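Local coordinates for protein D-mandelate dehydrogenase (Rhodotorula graminis, PDB 2W2K) that probably oxidises D-mandelate, and reduces the matching 2-oxo acid, with a nicotinamide cofactor, as a D-isomer specific 2-hydroxyacid dehydrogenase, at residues V260-Q263 against D264-I267; E215-A218 against R219-C223; N70-L73 against I74-L77; F313-F316 against E317-T320. All coordinates share one frame; numbering follows the deposited sequence.

Contact 1 (V260-Q263 against D264-I267)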
# COMPACT_ATOMS: atom_id res chain seq x y z
N VAL B 260 -10.63 -19.26 -7.24
CA VAL B 260 -11.63 -18.35 -7.86
C VAL B 260 -11.14 -17.82 -9.24
O VAL B 260 -11.96 -17.60 -10.17
CB VAL B 260 -12.10 -17.22 -6.89
CG1 VAL B 260 -13.10 -16.25 -7.59
CG2 VAL B 260 -12.75 -17.82 -5.63
N ILE B 261 -9.81 -17.69 -9.38
CA ILE B 261 -9.17 -17.34 -10.67
C ILE B 261 -8.41 -18.53 -11.27
O ILE B 261 -7.59 -19.15 -10.58
CB ILE B 261 -8.16 -16.16 -10.53
CG1 ILE B 261 -8.85 -14.92 -9.90
CG2 ILE B 261 -7.56 -15.80 -11.91
CD1 ILE B 261 -7.91 -13.66 -9.74
N SER B 262 -8.65 -18.84 -12.55
CA SER B 262 -7.92 -19.92 -13.25
C SER B 262 -6.43 -19.53 -13.46
O SER B 262 -6.14 -18.55 -14.17
CB SER B 262 -8.59 -20.23 -14.59
OG SER B 262 -7.68 -20.94 -15.44
N GLN B 263 -5.51 -20.25 -12.82
CA GLN B 263 -4.07 -19.96 -12.94
C GLN B 263 -3.58 -19.93 -14.41
O GLN B 263 -2.90 -18.98 -14.83
CB GLN B 263 -3.24 -20.92 -12.08
CG GLN B 263 -1.71 -20.75 -12.16
CD GLN B 263 -1.00 -21.52 -11.06
OE1 GLN B 263 -1.21 -21.25 -9.87
NE2 GLN B 263 -0.16 -22.49 -11.44
N ASP B 264 -3.97 -20.93 -15.19
CA ASP B 264 -3.57 -21.00 -16.59
C ASP B 264 -4.08 -19.82 -17.43
O ASP B 264 -3.32 -19.26 -18.23
CB ASP B 264 -3.98 -22.34 -17.23
CG ASP B 264 -3.19 -23.53 -16.66
OD1 ASP B 264 -2.08 -23.34 -16.11
OD2 ASP B 264 -3.69 -24.67 -16.79
N ALA B 265 -5.35 -19.42 -17.23
CA ALA B 265 -5.91 -18.26 -17.94
C ALA B 265 -5.19 -16.95 -17.57
O ALA B 265 -4.95 -16.09 -18.44
CB ALA B 265 -7.41 -18.13 -17.65
N LEU B 266 -4.85 -16.81 -16.28
CA LEU B 266 -4.14 -15.61 -15.78
C LEU B 266 -2.74 -15.49 -16.43
O LEU B 266 -2.38 -14.41 -16.95
CB LEU B 266 -4.04 -15.63 -14.24
CG LEU B 266 -3.27 -14.49 -13.52
CD1 LEU B 266 -3.88 -13.11 -13.83
CD2 LEU B 266 -3.18 -14.74 -12.01
N ILE B 267 -1.99 -16.61 -16.42
CA ILE B 267 -0.66 -16.71 -17.06
C ILE B 267 -0.72 -16.27 -18.53
O ILE B 267 0.10 -15.47 -18.97
CB ILE B 267 -0.02 -18.16 -16.95
CG1 ILE B 267 0.43 -18.47 -15.52
CG2 ILE B 267 1.21 -18.27 -17.86
CD1 ILE B 267 0.48 -19.98 -15.20
O HOH W 1 -0.04 -23.50 -14.39
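The side chain of S262 lies against A265 one turn on, its OG 3.6 Å from A265 CB and 3.3 Å from A265 N. The second approach is the N-cap bond of helix 263-271: weak by length, but nearly straight at the hydrogen (166°). OG reaches the first turn because it stands anti to the S262 backbone N (chi1 161°), beside the carbonyl carbon. The S262 carbonyl serves the same turn, accepting from L266 N at 3.0 Å, and Q263 O takes I267 N in the next bond. I267 brings its longer branch beside that carbonyl, with CG1 3.4 Å from Q263 O; CD1 then meets Q263 CG at 3.8 Å, the two chains crossing at a slant. The extended Q263 carries its amide to a water that accepts from NE2 and donates to D264 OD1, at 2.7 Å from OD1. On the buried side I261 CG2 touches L266 CB. E284 OE1 accepts from Q263 N. I261 and L266 pack on I252 of strand 250-254 and on F243 of helix 240-245, while L266 and I267 meet L293 of helix 291-294, so the helix start is wedged between the sheet of the NAD-binding domain and its neighbouring helices.

Contact 2 (E215-A218 against R219-C223)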
# COMPACT_ATOMS: atom_id res chain seq x y z
N GLU B 215 -18.94 -10.00 -17.59
CA GLU B 215 -18.31 -9.40 -18.79
C GLU B 215 -18.46 -7.86 -18.89
O GLU B 215 -17.51 -7.17 -19.29
CB GLU B 215 -18.70 -10.15 -20.09
CG GLU B 215 -17.81 -11.44 -20.28
CD GLU B 215 -18.16 -12.27 -21.53
OE1 GLU B 215 -17.99 -11.77 -22.66
OE2 GLU B 215 -18.59 -13.43 -21.37
N GLU B 216 -19.62 -7.34 -18.50
CA GLU B 216 -19.83 -5.88 -18.36
C GLU B 216 -18.87 -5.25 -17.33
O GLU B 216 -18.24 -4.20 -17.59
CB GLU B 216 -21.29 -5.60 -17.99
CG GLU B 216 -22.26 -5.88 -19.15
CD GLU B 216 -23.73 -5.81 -18.77
OE1 GLU B 216 -24.07 -5.52 -17.59
OE2 GLU B 216 -24.57 -6.02 -19.69
N LEU B 217 -18.75 -5.89 -16.18
CA LEU B 217 -17.80 -5.45 -15.14
C LEU B 217 -16.36 -5.44 -15.65
O LEU B 217 -15.67 -4.43 -15.53
CB LEU B 217 -17.95 -6.31 -13.86
CG LEU B 217 -17.28 -5.94 -12.51
CD1 LEU B 217 -15.76 -6.22 -12.52
CD2 LEU B 217 -17.61 -4.49 -12.02
N ALA B 218 -15.92 -6.55 -16.25
CA ALA B 218 -14.56 -6.66 -16.83
C ALA B 218 -14.22 -5.50 -17.80
O ALA B 218 -13.16 -4.88 -17.70
CB ALA B 218 -14.37 -8.04 -17.52
N ARG B 219 -15.15 -5.20 -18.71
CA ARG B 219 -14.93 -4.17 -19.74
C ARG B 219 -14.77 -2.76 -19.16
O ARG B 219 -14.04 -1.92 -19.74
CB ARG B 219 -16.09 -4.20 -20.75
CG ARG B 219 -15.88 -3.29 -21.96
CD ARG B 219 -17.04 -3.39 -22.98
NE ARG B 219 -16.85 -2.37 -24.02
CZ ARG B 219 -16.06 -2.50 -25.10
NH1 ARG B 219 -15.37 -3.62 -25.34
NH2 ARG B 219 -15.96 -1.49 -25.95
N ARG B 220 -15.45 -2.48 -18.06
CA ARG B 220 -15.50 -1.10 -17.48
C ARG B 220 -14.27 -0.77 -16.60
O ARG B 220 -14.02 0.41 -16.29
CB ARG B 220 -16.79 -0.88 -16.66
CG ARG B 220 -18.14 -0.93 -17.46
CD ARG B 220 -18.40 0.33 -18.32
NE ARG B 220 -18.56 1.52 -17.49
CZ ARG B 220 -19.67 1.85 -16.83
NH1 ARG B 220 -20.79 1.10 -16.92
NH2 ARG B 220 -19.68 2.94 -16.08
N SER B 221 -13.50 -1.79 -16.22
CA SER B 221 -12.51 -1.66 -15.12
C SER B 221 -11.07 -1.31 -15.54
O SER B 221 -10.59 -1.78 -16.57
CB SER B 221 -12.48 -2.95 -14.27
OG SER B 221 -13.79 -3.29 -13.80
N ASP B 222 -10.39 -0.51 -14.72
CA ASP B 222 -8.93 -0.32 -14.82
C ASP B 222 -8.18 -1.29 -13.89
O ASP B 222 -7.09 -1.80 -14.23
CB ASP B 222 -8.54 1.14 -14.53
CG ASP B 222 -9.11 2.12 -15.58
OD1 ASP B 222 -8.73 2.00 -16.77
OD2 ASP B 222 -9.93 2.99 -15.21
N CYS B 223 -8.77 -1.56 -12.72
CA CYS B 223 -8.31 -2.65 -11.83
C CYS B 223 -9.53 -3.42 -11.28
O CYS B 223 -10.45 -2.80 -10.72
CB CYS B 223 -7.49 -2.07 -10.66
SG CYS B 223 -6.67 -3.33 -9.56
O HOH W 2 -10.52 -4.18 -17.80
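S221 turns its hydroxyl back over the end of helix 214-220, and OG donates to L217 O at 2.8 Å. The donor stands above the carbonyl plane of L217, 39° out of it. The torsion explains the reach: OG is anti to the S221 carbonyl carbon and beside its backbone N (chi1 -54°), facing the preceding turn. L217 has its CG on the carbonyl side, and CD1 comes alongside the same hydroxyl at 3.8 Å. R219 and R220 leave the helix differently. R219 runs extended from CG to NE, whereas R220 bends at chi2 and chi3, its CG 3.3 Å from E216 O and its guanidinium in a salt bridge with E209. The backbone slackens here: R219 N to E215 O is a regular helical bond of 3.1 Å, but R220 N is shared weakly between E216 O and L217 O, and S221 N reaches A218 O weakly at 3.4 Å. A water donates to both A218 O and S221 O, 2.7 Å from each, bridging the exit. Without the S221 hydroxyl, as in an alanine here, L217 O would probably lose its strong donor and L217 CD1 its contact with OG. L217 packs on V191 of strand 189-193, A218 on F242 and A245 of helix 240-245, and the chain leads through D222 into strand 223-226 beside V165 and G167.

Contact 3 (N70-L73 against I74-L77)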
# COMPACT_ATOMS: atom_id res chain seq x y z
N ASN B 70 -15.03 -34.88 8.23
CA ASN B 70 -15.96 -35.54 7.30
C ASN B 70 -17.11 -36.26 8.02
O ASN B 70 -17.15 -36.32 9.26
CB ASN B 70 -15.22 -36.49 6.31
CG ASN B 70 -14.41 -37.61 7.00
OD1 ASN B 70 -14.49 -37.83 8.21
ND2 ASN B 70 -13.63 -38.34 6.20
N ALA B 71 -18.05 -36.81 7.24
CA ALA B 71 -19.17 -37.61 7.79
C ALA B 71 -18.73 -38.76 8.73
O ALA B 71 -19.38 -38.98 9.77
CB ALA B 71 -20.04 -38.15 6.65
N ASP B 72 -17.67 -39.50 8.35
CA ASP B 72 -17.19 -40.63 9.18
C ASP B 72 -16.68 -40.19 10.56
O ASP B 72 -17.01 -40.81 11.57
CB ASP B 72 -16.12 -41.49 8.47
CG ASP B 72 -15.84 -42.82 9.22
OD1 ASP B 72 -16.78 -43.64 9.40
OD2 ASP B 72 -14.69 -43.06 9.63
N LEU B 73 -15.85 -39.14 10.59
CA LEU B 73 -15.37 -38.54 11.86
C LEU B 73 -16.56 -38.07 12.74
O LEU B 73 -16.64 -38.41 13.94
CB LEU B 73 -14.39 -37.39 11.56
CG LEU B 73 -13.69 -36.66 12.75
CD1 LEU B 73 -12.39 -36.05 12.34
CD2 LEU B 73 -14.62 -35.58 13.35
N ILE B 74 -17.45 -37.30 12.13
CA ILE B 74 -18.62 -36.71 12.82
C ILE B 74 -19.57 -37.77 13.43
O ILE B 74 -20.17 -37.54 14.50
CB ILE B 74 -19.37 -35.72 11.85
CG1 ILE B 74 -18.51 -34.45 11.63
CG2 ILE B 74 -20.77 -35.34 12.34
CD1 ILE B 74 -18.98 -33.53 10.46
N SER B 75 -19.68 -38.92 12.76
CA SER B 75 -20.52 -40.03 13.22
C SER B 75 -20.11 -40.58 14.61
O SER B 75 -20.91 -41.26 15.27
CB SER B 75 -20.58 -41.17 12.18
OG SER B 75 -19.43 -42.02 12.25
N HIS B 76 -18.89 -40.28 15.04
CA HIS B 76 -18.40 -40.79 16.34
C HIS B 76 -18.39 -39.74 17.46
O HIS B 76 -17.89 -40.03 18.54
CB HIS B 76 -17.01 -41.42 16.19
CG HIS B 76 -16.97 -42.57 15.23
ND1 HIS B 76 -17.72 -43.71 15.41
CD2 HIS B 76 -16.32 -42.73 14.05
CE1 HIS B 76 -17.51 -44.54 14.40
NE2 HIS B 76 -16.67 -43.96 13.56
N LEU B 77 -18.89 -38.54 17.21
CA LEU B 77 -18.96 -37.52 18.27
C LEU B 77 -20.04 -37.87 19.32
O LEU B 77 -21.08 -38.46 18.96
CB LEU B 77 -19.19 -36.13 17.66
CG LEU B 77 -18.10 -35.54 16.76
CD1 LEU B 77 -18.69 -34.48 15.79
CD2 LEU B 77 -16.94 -34.93 17.60
O HOH W 3 -14.11 -44.94 11.56
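I74 N bonds to N70 O at 3.0 Å and S75 N to A71 O, two bonds of the short helix 71-74, which starts right after N70. The chain then tightens into a type I beta turn from I74 to L77, closed by L77 N on I74 O, while H76 N reaches L73 O from above the carbonyl plane, 50° out of it. Side chains finish both ends. N70 OD1 caps the start, accepting from L73 N at 3.0 Å with the donor tilted 29° from the amide carbonyl plane. I74 folds its longer branch back over the first turn, CG1 lying 3.3 Å from N70 O. At the far end S75 OG donates to D72 O at 2.8 Å; chi1 of 81° places it between the backbone N and the carbonyl carbon. The same hydroxyl oxygen sits over the centre of the H76 ring, 3.6 Å above its plane. H76 CD2 lies 3.2 Å from D72 O, and the imidazole stands almost perpendicular to the D72 carboxylate. A water donates to D72 OD2 and is held weakly by H76 NE2; D72 also forms a salt bridge with K41. L73 packs on H37 and F40 of helix 37-45, and H76 on L44 and R45. This is an asparagine N-capped short helix running into a type I turn, within a connection leading to strand 83-86 of the five-stranded parallel sheet.

Contact 4 (F313-F316 against E317-T320)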
# COMPACT_ATOMS: atom_id res chain seq x y z
N PHE B 313 -6.46 -11.75 15.63
CA PHE B 313 -6.33 -12.91 16.53
C PHE B 313 -6.99 -12.63 17.90
O PHE B 313 -7.60 -13.54 18.49
CB PHE B 313 -4.83 -13.31 16.72
CG PHE B 313 -4.07 -13.58 15.44
CD1 PHE B 313 -4.71 -14.08 14.30
CD2 PHE B 313 -2.69 -13.36 15.39
CE1 PHE B 313 -3.97 -14.33 13.12
CE2 PHE B 313 -1.95 -13.61 14.21
CZ PHE B 313 -2.59 -14.10 13.09
N HIS B 314 -6.87 -11.39 18.40
CA HIS B 314 -7.61 -10.96 19.62
C HIS B 314 -9.12 -11.20 19.44
O HIS B 314 -9.81 -11.74 20.34
CB HIS B 314 -7.37 -9.47 19.91
CG HIS B 314 -6.13 -9.16 20.69
ND1 HIS B 314 -4.88 -9.63 20.34
CD2 HIS B 314 -5.94 -8.42 21.81
CE1 HIS B 314 -3.98 -9.20 21.22
NE2 HIS B 314 -4.60 -8.45 22.11
N GLU B 315 -9.65 -10.80 18.28
CA GLU B 315 -11.08 -10.97 18.02
C GLU B 315 -11.50 -12.45 17.80
O GLU B 315 -12.62 -12.83 18.21
CB GLU B 315 -11.57 -9.99 16.93
CG GLU B 315 -13.09 -9.95 16.72
CD GLU B 315 -13.90 -9.16 17.79
OE1 GLU B 315 -13.34 -8.70 18.83
OE2 GLU B 315 -15.13 -9.03 17.56
N PHE B 316 -10.64 -13.28 17.17
CA PHE B 316 -10.88 -14.75 17.09
C PHE B 316 -11.06 -15.35 18.51
O PHE B 316 -12.01 -16.11 18.77
CB PHE B 316 -9.74 -15.54 16.37
CG PHE B 316 -9.66 -15.35 14.87
CD1 PHE B 316 -10.72 -14.81 14.12
CD2 PHE B 316 -8.50 -15.73 14.19
CE1 PHE B 316 -10.60 -14.64 12.69
CE2 PHE B 316 -8.37 -15.57 12.79
CZ PHE B 316 -9.44 -15.03 12.05
N GLU B 317 -10.12 -15.05 19.42
CA GLU B 317 -10.21 -15.52 20.82
C GLU B 317 -11.45 -15.00 21.55
O GLU B 317 -12.14 -15.78 22.22
CB GLU B 317 -8.90 -15.18 21.59
CG GLU B 317 -7.69 -15.97 21.04
CD GLU B 317 -6.43 -15.94 21.92
OE1 GLU B 317 -6.41 -15.25 22.97
OE2 GLU B 317 -5.44 -16.62 21.52
N ARG B 318 -11.76 -13.70 21.41
CA ARG B 318 -12.98 -13.13 22.06
C ARG B 318 -14.28 -13.77 21.53
O ARG B 318 -15.16 -14.14 22.32
CB ARG B 318 -13.06 -11.59 21.91
CG ARG B 318 -14.24 -10.94 22.75
CD ARG B 318 -14.42 -9.44 22.40
NE ARG B 318 -15.09 -9.24 21.11
CZ ARG B 318 -16.42 -9.27 20.92
NH1 ARG B 318 -17.26 -9.50 21.93
NH2 ARG B 318 -16.91 -9.07 19.70
N LEU B 319 -14.42 -13.90 20.20
CA LEU B 319 -15.66 -14.46 19.61
C LEU B 319 -15.88 -15.94 19.98
O LEU B 319 -16.98 -16.34 20.39
CB LEU B 319 -15.70 -14.24 18.07
CG LEU B 319 -16.02 -12.81 17.59
CD1 LEU B 319 -15.80 -12.73 16.07
CD2 LEU B 319 -17.46 -12.40 17.96
N THR B 320 -14.84 -16.76 19.84
CA THR B 320 -14.96 -18.21 20.17
C THR B 320 -15.39 -18.44 21.63
O THR B 320 -16.34 -19.20 21.90
CB THR B 320 -13.69 -19.04 19.82
OG1 THR B 320 -12.53 -18.47 20.46
CG2 THR B 320 -13.49 -19.12 18.26
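E315 and R318 pair along one face of helix 310-330, a salt bridge between residues three apart in a regular alpha-helix. The two side chains run side by side, and R318 grips side-on: R318 NE donates to E315 OE1 at 2.9 Å and R318 NH2 to E315 OE2 at 2.8 Å. Both oxygens lie near the guanidinium plane, but the carboxylate is turned 42° against it, and NE meets OE1 from above the carboxylate plane. Bends at chi2 of E315 (77°) and chi3 of R318 (76°) bring the groups together. The E315 chain also crosses L319 at a slant, CG 3.9 Å from L319 CD1. With E315 replaced by an alanine, the R318 guanidinium is likely to be left without this anion and free to swing, and L319 without its CG neighbour. Among hydrogen bonds, E317, R318 and L319 N bind F313, H314 and E315 O in helical succession. The carboxylate of E317 points off the helix and accepts from the backbone N atoms of R14, H15 and L16. F316 packs on S109 and A112, and F313 on the backbone of the neighbouring subunit. F316 O is gripped twice from opposite faces of its carbonyl plane, by T320 N at 3.1 Å and T320 OG1 at 2.9 Å.

In the fold
Contacts 1 and 2 sit at the start of helix 263-271 and the end of helix 214-220, flanking the seven-stranded NAD-binding sheet; their centres are about 17 Å apart, and both pack against helix 240-245. Contact 3, away from the cofactor site, belongs to the five-stranded domain, its centre about 45 Å from that of contact 2. Contact 4, on helix 310-330, is about 26 Å from contact 3 and 34 Å from contact 1, centre to centre. No two touch. The NAD(+)-binding residues, empty in this chain, lie closest to contact 4: the F316 side chain is about 6 Å from G307, that of I261 about 8 Å from that of A256, and that of L217 about 9 Å from that of D194.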